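Local coordinates for RagA protein (Porphyromonas gingivalis, PDB 6SLN), which probably imports peptides across the outer membrane of Porphyromonas gingivalis as a TonB-dependent receptor, at residues Asn791-Ala796 with Trp870-Asp875; Ile801-Gly806 with Asn902-Val907; Leu809-Gly814 with Lys822-Gln827; Thr879-Gly884 with Gly911-Phe916; Leu921-Phe926 with Val964-Gly969. One frame throughout, in Å; residues are numbered along the deposited sequence.

Contact 1 (Asn791-Ala796 with Trp870-Asp875); sequences NSFYMA and WMINND
The long loop between barrel strands 752-764 and 844-853 of this TonB-dependent receptor folds into a small antiparallel sheet, and strand 792-802 of that sheet lies against barrel strand 857-873 through side chains, with no backbone pairing between the two. The two strand axes stay 9.4 Å apart and run at 34° to each other. Phe793 contributes the most buried surface. Its CG lies anti to the carbonyl carbon (chi1 -78°), which sends the ring across: CE2 meets Trp870 CB at 3.7 Å, CE1 meets Ile872 CD1 at 4.1 Å, and CZ lies 3.8 Å from Trp870 O. The Trp870 side chain offers little beyond its CB, since the indole turns away and takes a cation-pi contact from Lys838. The Ile872 and Phe793 side chains run alongside in opposing senses. Leu921 of the next barrel strand also packs on Phe793 and Met795, extending the apolar layer. Met795 bends at chi3 (76°) and comes tip to tip with Ile872, its CE 3.9 Å from CD1.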
# COMPACT_ATOMS: atom_id res chain seq x y z
N ASN A 791 -24.45 -30.19 21.24
CA ASN A 791 -24.62 -29.70 19.88
C ASN A 791 -24.91 -30.89 18.98
O ASN A 791 -24.07 -31.79 18.84
CB ASN A 791 -23.34 -28.99 19.44
CG ASN A 791 -23.50 -28.20 18.16
OD1 ASN A 791 -24.62 -28.03 17.66
ND2 ASN A 791 -22.39 -27.70 17.62
N SER A 792 -26.11 -30.91 18.41
CA SER A 792 -26.61 -32.10 17.73
C SER A 792 -27.15 -31.74 16.35
O SER A 792 -27.38 -30.57 16.03
CB SER A 792 -27.70 -32.79 18.56
OG SER A 792 -27.14 -33.32 19.75
N PHE A 793 -27.32 -32.76 15.51
CA PHE A 793 -27.84 -32.53 14.17
C PHE A 793 -29.36 -32.38 14.20
O PHE A 793 -30.04 -32.81 15.13
CB PHE A 793 -27.40 -33.66 13.22
CG PHE A 793 -25.98 -33.53 12.77
CD1 PHE A 793 -25.63 -32.63 11.76
CD2 PHE A 793 -24.97 -34.26 13.39
CE1 PHE A 793 -24.33 -32.48 11.35
CE2 PHE A 793 -23.65 -34.10 12.99
CZ PHE A 793 -23.34 -33.22 11.96
N TYR A 794 -29.88 -31.74 13.16
CA TYR A 794 -31.29 -31.36 13.17
C TYR A 794 -31.78 -31.41 11.73
O TYR A 794 -31.36 -30.60 10.89
CB TYR A 794 -31.48 -29.96 13.77
CG TYR A 794 -32.93 -29.56 13.98
CD1 TYR A 794 -33.63 -28.85 13.00
CD2 TYR A 794 -33.61 -29.89 15.15
CE1 TYR A 794 -34.95 -28.48 13.18
CE2 TYR A 794 -34.94 -29.53 15.35
CZ TYR A 794 -35.60 -28.82 14.36
OH TYR A 794 -36.92 -28.46 14.53
N MET A 795 -32.67 -32.37 11.45
CA MET A 795 -33.17 -32.58 10.09
C MET A 795 -34.38 -33.50 10.15
O MET A 795 -34.67 -34.12 11.18
CB MET A 795 -32.10 -33.17 9.17
CG MET A 795 -31.38 -34.38 9.75
SD MET A 795 -29.80 -34.64 8.92
CE MET A 795 -28.77 -33.38 9.64
N ALA A 796 -35.10 -33.56 9.03
CA ALA A 796 -36.12 -34.58 8.88
C ALA A 796 -35.46 -35.95 8.79
O ALA A 796 -34.29 -36.06 8.40
CB ALA A 796 -36.97 -34.32 7.65
N TRP A 870 -20.21 -37.44 12.50
CA TRP A 870 -21.15 -37.41 11.40
C TRP A 870 -20.91 -36.13 10.62
O TRP A 870 -20.24 -35.20 11.08
CB TRP A 870 -22.60 -37.50 11.90
CG TRP A 870 -22.79 -38.63 12.88
CD1 TRP A 870 -22.51 -38.61 14.22
CD2 TRP A 870 -23.23 -39.97 12.58
NE1 TRP A 870 -22.77 -39.85 14.77
CE2 TRP A 870 -23.22 -40.69 13.79
CE3 TRP A 870 -23.65 -40.61 11.42
CZ2 TRP A 870 -23.61 -42.02 13.86
CZ3 TRP A 870 -24.04 -41.95 11.49
CH2 TRP A 870 -24.01 -42.64 12.70
N MET A 871 -21.45 -36.09 9.41
CA MET A 871 -21.19 -35.00 8.49
C MET A 871 -22.23 -35.06 7.40
O MET A 871 -22.58 -36.14 6.92
CB MET A 871 -19.78 -35.11 7.90
CG MET A 871 -19.21 -33.77 7.42
SD MET A 871 -17.40 -33.75 7.26
CE MET A 871 -17.12 -35.29 6.35
N ILE A 872 -22.77 -33.90 7.05
CA ILE A 872 -23.68 -33.83 5.91
C ILE A 872 -22.82 -33.76 4.66
O ILE A 872 -21.96 -32.88 4.53
CB ILE A 872 -24.62 -32.62 6.02
CG1 ILE A 872 -25.42 -32.71 7.31
CG2 ILE A 872 -25.52 -32.51 4.80
CD1 ILE A 872 -26.00 -31.43 7.73
N ASN A 873 -23.03 -34.71 3.75
CA ASN A 873 -22.29 -34.75 2.49
C ASN A 873 -23.02 -33.88 1.49
O ASN A 873 -23.81 -34.35 0.67
CB ASN A 873 -22.14 -36.17 1.99
CG ASN A 873 -21.12 -36.28 0.88
OD1 ASN A 873 -20.86 -35.29 0.19
ND2 ASN A 873 -20.53 -37.46 0.70
N ASN A 874 -22.70 -32.59 1.52
CA ASN A 874 -23.32 -31.65 0.61
C ASN A 874 -23.12 -32.06 -0.84
O ASN A 874 -24.02 -31.83 -1.66
CB ASN A 874 -22.75 -30.26 0.85
CG ASN A 874 -23.74 -29.16 0.64
OD1 ASN A 874 -23.63 -28.12 1.26
ND2 ASN A 874 -24.71 -29.37 -0.23
N ASP A 875 -21.96 -32.63 -1.18
CA ASP A 875 -21.70 -33.06 -2.55
C ASP A 875 -22.81 -33.97 -3.05
O ASP A 875 -23.31 -33.81 -4.17
CB ASP A 875 -20.37 -33.82 -2.65
CG ASP A 875 -19.17 -32.90 -2.84
OD1 ASP A 875 -19.31 -31.67 -2.71
OD2 ASP A 875 -18.06 -33.43 -3.09

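Contact 2 (Ile801-Gly806 with Asn902-Val907); sequences IDKKTG and NKETDV
Ile801 lays its CD1 against the backbone carbonyls of 902-907, 3.2 Å from Thr905 O and 3.8 Å from Val907 O. With chi1 at 74° CG1 is wedged between N and C of its own backbone, which leaves CG2 beside N and 3.6 Å from Asp906 O; Trp898 and Pro908 also pack on Ile801. Lys803 bends at chi2 and chi4, so that CD passes 3.5 Å from Thr905 O before NZ forms a salt bridge with Glu904 OE2, long at 3.5 Å, the two chains crossing at about a right angle. Segment 801-806 holds the end of strand 792-802 and the tight turn that leads to strand 807-812 in a beta-hairpin. Asp802 O accepts from both Thr805 N and Gly806 N, and Asp802 OD1 takes Lys804 N in an Asx turn, from above the carboxylate plane. The opposing loop has an ST turn in which Val907 N donates to Thr905 OG1 at 3.0 Å; that hydroxyl is also bonded to Asn896 O. The aliphatic part of Lys903 lies along Lys803 O, with CD at 3.3 Å, and its NZ continues to a salt bridge with Glu900, while Lys803 O is hydrogen-bonded to Trp898 NE1.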
# COMPACT_ATOMS: atom_id res chain seq x y z
N ILE A 801 -38.95 -44.12 -0.48
CA ILE A 801 -39.91 -43.71 -1.49
C ILE A 801 -41.15 -44.59 -1.38
O ILE A 801 -41.07 -45.76 -1.01
CB ILE A 801 -39.31 -43.75 -2.91
CG1 ILE A 801 -39.16 -45.18 -3.42
CG2 ILE A 801 -37.98 -43.03 -2.95
CD1 ILE A 801 -39.09 -45.27 -4.95
N ASP A 802 -42.30 -43.99 -1.64
CA ASP A 802 -43.52 -44.73 -1.88
C ASP A 802 -43.44 -45.34 -3.27
O ASP A 802 -43.36 -44.62 -4.27
CB ASP A 802 -44.70 -43.77 -1.73
CG ASP A 802 -46.01 -44.38 -2.14
OD1 ASP A 802 -46.09 -45.62 -2.31
OD2 ASP A 802 -46.96 -43.59 -2.29
N LYS A 803 -43.43 -46.67 -3.35
CA LYS A 803 -43.17 -47.37 -4.61
C LYS A 803 -44.39 -47.43 -5.53
O LYS A 803 -44.27 -47.93 -6.65
CB LYS A 803 -42.65 -48.77 -4.33
CG LYS A 803 -41.49 -48.78 -3.34
CD LYS A 803 -40.37 -49.66 -3.84
CE LYS A 803 -39.59 -50.28 -2.70
NZ LYS A 803 -39.72 -51.77 -2.73
N LYS A 804 -45.54 -46.91 -5.08
CA LYS A 804 -46.72 -46.73 -5.92
C LYS A 804 -46.77 -45.37 -6.59
O LYS A 804 -47.59 -45.17 -7.50
CB LYS A 804 -47.98 -46.95 -5.07
CG LYS A 804 -47.86 -48.11 -4.08
CD LYS A 804 -48.81 -47.97 -2.91
CE LYS A 804 -50.23 -48.36 -3.27
NZ LYS A 804 -51.13 -48.29 -2.08
N THR A 805 -45.89 -44.42 -6.17
CA THR A 805 -45.74 -43.11 -6.81
C THR A 805 -44.30 -42.78 -7.21
O THR A 805 -44.11 -42.00 -8.15
CB THR A 805 -46.23 -41.97 -5.89
OG1 THR A 805 -45.42 -41.91 -4.68
CG2 THR A 805 -47.65 -42.19 -5.49
N GLY A 806 -43.30 -43.31 -6.54
CA GLY A 806 -41.95 -42.82 -6.71
C GLY A 806 -41.61 -41.58 -5.91
O GLY A 806 -40.54 -41.00 -6.13
N ASN A 902 -40.70 -49.27 -13.89
CA ASN A 902 -39.59 -49.70 -13.04
C ASN A 902 -39.94 -49.27 -11.63
O ASN A 902 -39.87 -48.08 -11.30
CB ASN A 902 -38.26 -49.11 -13.50
CG ASN A 902 -37.14 -49.35 -12.50
OD1 ASN A 902 -37.02 -50.43 -11.93
ND2 ASN A 902 -36.34 -48.33 -12.26
N LYS A 903 -40.30 -50.23 -10.79
CA LYS A 903 -40.90 -49.90 -9.52
C LYS A 903 -40.23 -50.56 -8.33
O LYS A 903 -40.36 -50.04 -7.22
CB LYS A 903 -42.38 -50.29 -9.53
CG LYS A 903 -43.30 -49.11 -9.68
CD LYS A 903 -44.73 -49.54 -9.49
CE LYS A 903 -45.42 -49.73 -10.82
NZ LYS A 903 -46.89 -49.54 -10.67
N GLU A 904 -39.55 -51.69 -8.51
CA GLU A 904 -38.75 -52.25 -7.43
C GLU A 904 -37.42 -51.51 -7.46
O GLU A 904 -36.41 -51.96 -8.02
CB GLU A 904 -38.61 -53.76 -7.56
CG GLU A 904 -39.95 -54.51 -7.61
CD GLU A 904 -40.91 -54.12 -6.49
OE1 GLU A 904 -42.12 -53.94 -6.78
OE2 GLU A 904 -40.46 -53.99 -5.33
N THR A 905 -37.45 -50.32 -6.89
CA THR A 905 -36.28 -49.47 -6.76
C THR A 905 -36.54 -48.50 -5.62
O THR A 905 -37.66 -48.04 -5.42
CB THR A 905 -35.99 -48.70 -8.04
OG1 THR A 905 -34.92 -47.77 -7.80
CG2 THR A 905 -37.23 -47.94 -8.51
N ASP A 906 -35.49 -48.21 -4.86
CA ASP A 906 -35.54 -47.22 -3.81
C ASP A 906 -35.05 -45.85 -4.29
O ASP A 906 -34.94 -44.92 -3.48
CB ASP A 906 -34.73 -47.71 -2.61
CG ASP A 906 -33.30 -48.04 -2.99
OD1 ASP A 906 -33.04 -48.21 -4.20
OD2 ASP A 906 -32.44 -48.13 -2.09
N VAL A 907 -34.75 -45.71 -5.58
CA VAL A 907 -34.33 -44.44 -6.15
C VAL A 907 -35.57 -43.67 -6.58
O VAL A 907 -36.36 -44.18 -7.40
CB VAL A 907 -33.37 -44.65 -7.34
CG1 VAL A 907 -33.06 -43.32 -8.02
CG2 VAL A 907 -32.07 -45.33 -6.87

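Contact 3 (Leu809-Gly814 with Lys822-Gln827); sequences LWYVPG and KVTTSQ
Strands 807-812 and 822-825 pair antiparallel in the small sheet formed by a long loop of the receptor, their short axes at 136°, well off the 180° of straight antiparallel strands. Trp810 and Thr825 make the hydrogen-bonded pair: Trp810 N donates to Thr825 O at 3.1 Å, and Thr825 N returns a bond to Trp810 O, both in the carbonyl planes. Val812 N adds a third bond to Val823 O at 2.9 Å, approaching from above that carbonyl plane. Tyr811 faces Thr824 across the non-hydrogen-bonded pair, and the two point the same way, with Thr824 CG2 beside the phenol. Lys822 then folds over the ring. Its CB touches Tyr811 CD1 at 3.6 Å; CG carries the chain onward, and CD passes 4.1 Å from the same CD1. The bend at chi3 (52°) brings CE over the face but offset toward the rim, 3.8 Å from the ring centroid, a CH-pi contact, and that at chi4 turns NZ back to end 4.2 Å from Tyr811 CB. Toward the other end of the pairing Trp810 turns its ring edge to Ser826 O, while its NE1 is hydrogen-bonded to Asp917, and Leu809 CD2 lies 3.2 Å from Thr825 O. Because CE adjoins the ammonium, its hydrogens are probably polarised, which would strengthen their hold on the Tyr811 ring; the lysine itself stays at the surface.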
# COMPACT_ATOMS: atom_id res chain seq x y z
N LEU A 809 -40.23 -39.86 0.92
CA LEU A 809 -41.00 -40.01 2.14
C LEU A 809 -40.15 -39.64 3.34
O LEU A 809 -38.95 -39.91 3.38
CB LEU A 809 -41.53 -41.45 2.26
CG LEU A 809 -42.72 -41.82 1.37
CD1 LEU A 809 -43.36 -43.15 1.77
CD2 LEU A 809 -43.77 -40.72 1.38
N TRP A 810 -40.79 -39.00 4.32
CA TRP A 810 -40.15 -38.69 5.59
C TRP A 810 -41.05 -39.13 6.73
O TRP A 810 -42.28 -39.16 6.60
CB TRP A 810 -39.82 -37.19 5.72
CG TRP A 810 -38.91 -36.70 4.64
CD1 TRP A 810 -37.55 -36.61 4.70
CD2 TRP A 810 -39.30 -36.26 3.34
NE1 TRP A 810 -37.06 -36.12 3.50
CE2 TRP A 810 -38.11 -35.90 2.65
CE3 TRP A 810 -40.52 -36.13 2.68
CZ2 TRP A 810 -38.13 -35.43 1.34
CZ3 TRP A 810 -40.54 -35.66 1.38
CH2 TRP A 810 -39.34 -35.31 0.72
N TYR A 811 -40.43 -39.47 7.85
CA TYR A 811 -41.22 -39.77 9.04
C TYR A 811 -41.70 -38.48 9.67
O TYR A 811 -41.03 -37.45 9.64
CB TYR A 811 -40.41 -40.57 10.05
CG TYR A 811 -40.01 -41.94 9.58
CD1 TYR A 811 -40.97 -42.89 9.25
CD2 TYR A 811 -38.66 -42.29 9.45
CE1 TYR A 811 -40.60 -44.16 8.81
CE2 TYR A 811 -38.28 -43.55 9.01
CZ TYR A 811 -39.25 -44.47 8.69
OH TYR A 811 -38.88 -45.71 8.26
N VAL A 812 -42.90 -38.55 10.25
CA VAL A 812 -43.47 -37.46 11.02
C VAL A 812 -43.07 -37.67 12.50
O VAL A 812 -43.55 -38.64 13.10
CB VAL A 812 -44.98 -37.40 10.86
CG1 VAL A 812 -45.51 -36.06 11.37
CG2 VAL A 812 -45.35 -37.66 9.40
N PRO A 813 -42.23 -36.82 13.06
CA PRO A 813 -41.74 -37.07 14.43
C PRO A 813 -42.89 -37.20 15.42
O PRO A 813 -43.84 -36.40 15.42
CB PRO A 813 -40.86 -35.85 14.73
CG PRO A 813 -41.18 -34.85 13.66
CD PRO A 813 -41.61 -35.62 12.47
N GLY A 814 -42.80 -38.22 16.25
CA GLY A 814 -43.83 -38.56 17.22
C GLY A 814 -44.92 -39.48 16.70
O GLY A 814 -45.22 -40.49 17.34
N LYS A 822 -44.09 -46.09 12.32
CA LYS A 822 -44.01 -44.64 12.21
C LYS A 822 -44.77 -44.14 10.98
O LYS A 822 -44.88 -44.83 9.96
CB LYS A 822 -42.56 -44.20 12.15
CG LYS A 822 -41.67 -44.86 13.19
CD LYS A 822 -40.21 -44.49 12.99
CE LYS A 822 -40.03 -42.99 12.88
NZ LYS A 822 -40.90 -42.25 13.86
N VAL A 823 -45.31 -42.92 11.10
CA VAL A 823 -46.12 -42.32 10.04
C VAL A 823 -45.19 -41.64 9.05
O VAL A 823 -44.21 -40.99 9.45
CB VAL A 823 -47.14 -41.33 10.61
CG1 VAL A 823 -47.85 -40.58 9.49
CG2 VAL A 823 -48.15 -42.04 11.49
N THR A 824 -45.50 -41.78 7.77
CA THR A 824 -44.73 -41.16 6.71
C THR A 824 -45.57 -40.10 6.01
O THR A 824 -46.80 -40.07 6.13
CB THR A 824 -44.22 -42.21 5.70
OG1 THR A 824 -45.32 -42.81 5.00
CG2 THR A 824 -43.42 -43.29 6.41
N THR A 825 -44.90 -39.21 5.30
CA THR A 825 -45.61 -38.23 4.49
C THR A 825 -44.81 -37.99 3.22
O THR A 825 -43.58 -38.11 3.21
CB THR A 825 -45.83 -36.93 5.27
OG1 THR A 825 -46.62 -36.04 4.48
CG2 THR A 825 -44.51 -36.26 5.61
N SER A 826 -45.52 -37.66 2.13
CA SER A 826 -44.85 -37.19 0.93
C SER A 826 -44.68 -35.67 0.89
O SER A 826 -43.78 -35.18 0.20
CB SER A 826 -45.61 -37.63 -0.32
OG SER A 826 -46.47 -36.62 -0.80
N GLN A 827 -45.53 -34.92 1.61
CA GLN A 827 -45.39 -33.46 1.68
C GLN A 827 -44.30 -33.12 2.69
O GLN A 827 -44.47 -33.35 3.89
CB GLN A 827 -46.71 -32.80 2.05
CG GLN A 827 -47.90 -33.21 1.20
CD GLN A 827 -48.88 -32.09 0.96
OE1 GLN A 827 -49.07 -31.22 1.81
NE2 GLN A 827 -49.52 -32.10 -0.21

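Contact 4 (Thr879-Gly884 with Gly911-Phe916); sequences TENGGG and GQSPQF
Gly911 N donates to Gly882 O at 3.0 Å, coming in from above the carbonyl plane, and this single hydrogen bond ties together two irregular parts of one long loop. Beside it the backbones meet directly. Gly883 turns its bare CA into the other segment, 3.4 Å from Gln912 N, where a side chain would find no room, and also makes a CA-H...O contact with Gln912 O. The third point of touch is the Asn881 side chain, which runs at about a right angle to that of Pro914, ND2 lying 3.2 Å from CD. The Asn881 amide is held by its own segment: with CG anti to the backbone N (chi1 -167°), OD1 accepts Gly883 N at 2.7 Å, nearly along the C=O axis, and more weakly Gly884 N. Farther out, Lys890 NZ bonds to Asn881 O, Tyr877 of helix 874-879 packs on Ser913 and Pro914, and Gln912 NE2 reaches Lys909 O and Gly806 O. Gly883 O accepts from a basic side chain of another protein chain, and Phe916 packs on the bound peptide. An Asx turn begun by Asn881 thus shapes this glycine-rich loop, beside both the partner protein and the bound peptide.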
# COMPACT_ATOMS: atom_id res chain seq x y z
N THR A 879 -24.77 -34.82 -6.61
CA THR A 879 -24.56 -36.03 -7.38
C THR A 879 -25.76 -36.98 -7.34
O THR A 879 -25.88 -37.84 -8.22
CB THR A 879 -23.33 -36.76 -6.87
OG1 THR A 879 -23.45 -36.94 -5.46
CG2 THR A 879 -22.11 -35.95 -7.17
N GLU A 880 -26.67 -36.85 -6.37
CA GLU A 880 -27.84 -37.72 -6.37
C GLU A 880 -29.12 -36.95 -6.66
O GLU A 880 -30.22 -37.49 -6.46
CB GLU A 880 -27.93 -38.48 -5.05
CG GLU A 880 -26.71 -39.34 -4.84
CD GLU A 880 -26.68 -40.03 -3.51
OE1 GLU A 880 -27.73 -40.08 -2.85
OE2 GLU A 880 -25.60 -40.53 -3.12
N ASN A 881 -29.01 -35.72 -7.15
CA ASN A 881 -30.17 -34.89 -7.45
C ASN A 881 -30.78 -35.28 -8.80
O ASN A 881 -30.19 -35.01 -9.86
CB ASN A 881 -29.78 -33.42 -7.43
CG ASN A 881 -30.97 -32.51 -7.41
OD1 ASN A 881 -31.97 -32.73 -8.13
ND2 ASN A 881 -30.88 -31.45 -6.61
N GLY A 882 -31.97 -35.88 -8.77
CA GLY A 882 -32.71 -36.16 -9.97
C GLY A 882 -33.73 -35.12 -10.41
O GLY A 882 -34.43 -35.34 -11.41
N GLY A 883 -33.82 -33.99 -9.72
CA GLY A 883 -34.83 -32.99 -10.06
C GLY A 883 -34.28 -31.61 -10.33
O GLY A 883 -35.05 -30.65 -10.51
N GLY A 884 -32.96 -31.49 -10.37
CA GLY A 884 -32.34 -30.22 -10.68
C GLY A 884 -30.85 -30.43 -10.81
O GLY A 884 -30.34 -31.51 -10.53
N GLY A 911 -37.42 -35.67 -11.10
CA GLY A 911 -38.14 -34.42 -11.16
C GLY A 911 -38.40 -33.77 -9.83
O GLY A 911 -39.24 -32.86 -9.75
N GLN A 912 -37.72 -34.20 -8.77
CA GLN A 912 -38.02 -33.71 -7.44
C GLN A 912 -36.72 -33.46 -6.69
O GLN A 912 -35.75 -34.22 -6.80
CB GLN A 912 -38.93 -34.69 -6.68
CG GLN A 912 -38.28 -35.98 -6.23
CD GLN A 912 -39.30 -36.93 -5.60
OE1 GLN A 912 -40.02 -36.56 -4.66
NE2 GLN A 912 -39.38 -38.14 -6.14
N SER A 913 -36.71 -32.38 -5.93
CA SER A 913 -35.47 -32.01 -5.27
C SER A 913 -35.25 -32.88 -4.04
O SER A 913 -36.21 -33.35 -3.41
CB SER A 913 -35.51 -30.54 -4.89
OG SER A 913 -34.20 -29.99 -4.90
N PRO A 914 -34.00 -33.17 -3.71
CA PRO A 914 -33.71 -33.81 -2.42
C PRO A 914 -33.85 -32.80 -1.30
O PRO A 914 -34.03 -31.60 -1.52
CB PRO A 914 -32.26 -34.28 -2.56
CG PRO A 914 -31.68 -33.42 -3.64
CD PRO A 914 -32.79 -32.89 -4.49
N GLN A 915 -33.80 -33.31 -0.08
CA GLN A 915 -33.77 -32.45 1.09
C GLN A 915 -32.54 -32.78 1.91
O GLN A 915 -31.86 -33.78 1.67
CB GLN A 915 -35.05 -32.60 1.91
CG GLN A 915 -36.32 -32.31 1.12
CD GLN A 915 -36.46 -30.86 0.67
OE1 GLN A 915 -35.73 -29.97 1.13
NE2 GLN A 915 -37.43 -30.61 -0.21
N PHE A 916 -32.25 -31.92 2.87
CA PHE A 916 -31.07 -32.11 3.72
C PHE A 916 -31.44 -32.92 4.96
O PHE A 916 -31.30 -32.47 6.09
CB PHE A 916 -30.46 -30.76 4.07
CG PHE A 916 -29.48 -30.27 3.04
CD1 PHE A 916 -28.25 -30.90 2.90
CD2 PHE A 916 -29.80 -29.21 2.21
CE1 PHE A 916 -27.34 -30.47 1.96
CE2 PHE A 916 -28.88 -28.78 1.26
CZ PHE A 916 -27.66 -29.41 1.13

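Contact 5 (Leu921-Phe926 with Val964-Gly969); sequences LENASF and VTKYKG
Barrel strands 921-937 and 951-964 are antiparallel neighbours, and here, where the first begins and the second ends, the chain after Val964 leaves regular pairing but continues alongside 921-926. Glu922 is the centre. Its chain is extended beyond CG, and OE1 is gripped twice: Lys968 N meets its syn lone pair at 2.6 Å in a nearly straight bond (170°), while Lys968 NZ comes from above the carboxylate plane at 2.8 Å as a salt bridge. NZ also donates to Lys966 O, which fixes the curled lysine. OE2 binds Arg876 and Asn873, which is consistent with an ionised carboxylate. Tyr967, CG anti to the backbone N, sets CD1 3.6 Å from Glu922 CB and 4.0 Å from Ala924 CB; Gly969 N lies over one face of its ring. Lys966 CE rests on Asn923 CB at 3.4 Å. Thr965 OG1 donates to Ser925 O, 2.8 Å away and nearly along the C=O axis, and in turn accepts Tyr967 N. Asn923 OD1 takes both N and OG of Ser925. Two side-chain turns, an Asx turn begun by Asn923 and an ST turn begun by Thr965, thus lie at the open end of a beta-hairpin in the barrel wall.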
# COMPACT_ATOMS: atom_id res chain seq x y z
N LEU A 921 -26.71 -37.41 5.76
CA LEU A 921 -26.01 -37.40 7.05
C LEU A 921 -25.22 -38.70 7.18
O LEU A 921 -25.79 -39.74 7.50
CB LEU A 921 -26.97 -37.22 8.22
CG LEU A 921 -26.27 -37.03 9.58
CD1 LEU A 921 -25.29 -35.82 9.59
CD2 LEU A 921 -27.28 -36.96 10.75
N GLU A 922 -23.92 -38.64 6.94
CA GLU A 922 -23.12 -39.86 6.89
C GLU A 922 -22.24 -40.00 8.13
O GLU A 922 -21.78 -39.01 8.70
CB GLU A 922 -22.24 -39.88 5.65
CG GLU A 922 -23.00 -39.92 4.35
CD GLU A 922 -22.07 -40.01 3.16
OE1 GLU A 922 -21.07 -40.75 3.28
OE2 GLU A 922 -22.32 -39.34 2.13
N ASN A 923 -22.00 -41.25 8.51
CA ASN A 923 -21.00 -41.60 9.51
C ASN A 923 -19.59 -41.28 9.03
O ASN A 923 -18.95 -42.10 8.35
CB ASN A 923 -21.10 -43.09 9.84
CG ASN A 923 -20.31 -43.45 11.06
OD1 ASN A 923 -19.18 -43.00 11.25
ND2 ASN A 923 -20.91 -44.27 11.92
N ALA A 924 -19.09 -40.10 9.39
CA ALA A 924 -17.76 -39.66 8.98
C ALA A 924 -16.67 -40.05 9.98
O ALA A 924 -15.61 -39.42 10.01
CB ALA A 924 -17.75 -38.15 8.72
N SER A 925 -16.91 -41.08 10.80
CA SER A 925 -15.86 -41.59 11.67
C SER A 925 -14.77 -42.27 10.85
O SER A 925 -15.00 -42.71 9.71
CB SER A 925 -16.43 -42.57 12.70
OG SER A 925 -17.71 -42.17 13.12
N PHE A 926 -13.57 -42.36 11.42
CA PHE A 926 -12.48 -42.89 10.63
C PHE A 926 -11.30 -43.28 11.51
O PHE A 926 -11.08 -42.71 12.57
CB PHE A 926 -12.01 -41.90 9.57
CG PHE A 926 -11.41 -40.63 10.13
CD1 PHE A 926 -10.04 -40.52 10.35
CD2 PHE A 926 -12.21 -39.53 10.41
CE1 PHE A 926 -9.48 -39.34 10.85
CE2 PHE A 926 -11.65 -38.35 10.90
CZ PHE A 926 -10.29 -38.26 11.11
N VAL A 964 -9.77 -45.83 7.14
CA VAL A 964 -10.84 -46.80 7.31
C VAL A 964 -12.08 -46.02 7.71
O VAL A 964 -12.13 -45.45 8.80
CB VAL A 964 -10.49 -47.85 8.37
CG1 VAL A 964 -11.69 -48.67 8.66
CG2 VAL A 964 -9.35 -48.72 7.91
N THR A 965 -13.08 -45.99 6.83
CA THR A 965 -14.25 -45.15 7.01
C THR A 965 -15.32 -45.60 6.02
O THR A 965 -15.01 -46.25 5.02
CB THR A 965 -13.92 -43.68 6.79
OG1 THR A 965 -15.11 -42.88 6.87
CG2 THR A 965 -13.28 -43.51 5.41
N LYS A 966 -16.57 -45.27 6.32
CA LYS A 966 -17.67 -45.51 5.39
C LYS A 966 -18.20 -44.20 4.81
O LYS A 966 -19.29 -44.18 4.22
CB LYS A 966 -18.80 -46.31 6.06
CG LYS A 966 -19.73 -45.52 7.00
CD LYS A 966 -21.03 -46.31 7.34
CE LYS A 966 -22.25 -45.37 7.57
NZ LYS A 966 -23.34 -45.93 8.46
N TYR A 967 -17.45 -43.10 4.97
CA TYR A 967 -17.85 -41.82 4.41
C TYR A 967 -17.74 -41.86 2.89
O TYR A 967 -16.67 -42.11 2.35
CB TYR A 967 -16.99 -40.70 4.97
CG TYR A 967 -17.52 -39.35 4.56
CD1 TYR A 967 -18.78 -38.95 4.97
CD2 TYR A 967 -16.79 -38.49 3.75
CE1 TYR A 967 -19.30 -37.73 4.61
CE2 TYR A 967 -17.31 -37.24 3.38
CZ TYR A 967 -18.57 -36.87 3.81
OH TYR A 967 -19.13 -35.66 3.46
N LYS A 968 -18.85 -41.59 2.21
CA LYS A 968 -18.91 -41.68 0.75
C LYS A 968 -18.39 -40.44 0.05
O LYS A 968 -18.51 -40.35 -1.18
CB LYS A 968 -20.36 -41.96 0.30
CG LYS A 968 -20.95 -43.27 0.86
CD LYS A 968 -22.46 -43.18 1.06
CE LYS A 968 -22.89 -43.83 2.40
NZ LYS A 968 -22.15 -43.33 3.66
N GLY A 969 -17.80 -39.49 0.77
CA GLY A 969 -17.01 -38.43 0.18
C GLY A 969 -15.52 -38.72 0.23
O GLY A 969 -15.07 -39.79 0.66

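How the contacts relate
Contacts 1 and 5 lie nearest the barrel, their centres about 12 Å apart, and share its neighbouring strands 857-873 and 921-937: Glu922 bonds to Asn873, and Tyr967 packs on Met871. Contact 1 is buried and apolar, whereas contact 5 is partly buried and centres on the charge of buried Glu922. Strand 792-802 carries contact 1 near its start and contact 2 at its end, about 25 Å away between centres, where carbonyls and lysine chains take over. Contact 3, at the surface, is the one with regular strand pairing; Trp810 joins it to Ala796 of contact 1 and Gln915 of contact 4. Contact 4, glycine backbone plus the Asn881-Pro914 pair, meets contact 2 through Gln912 and Gly806, and contact 1 through Phe916.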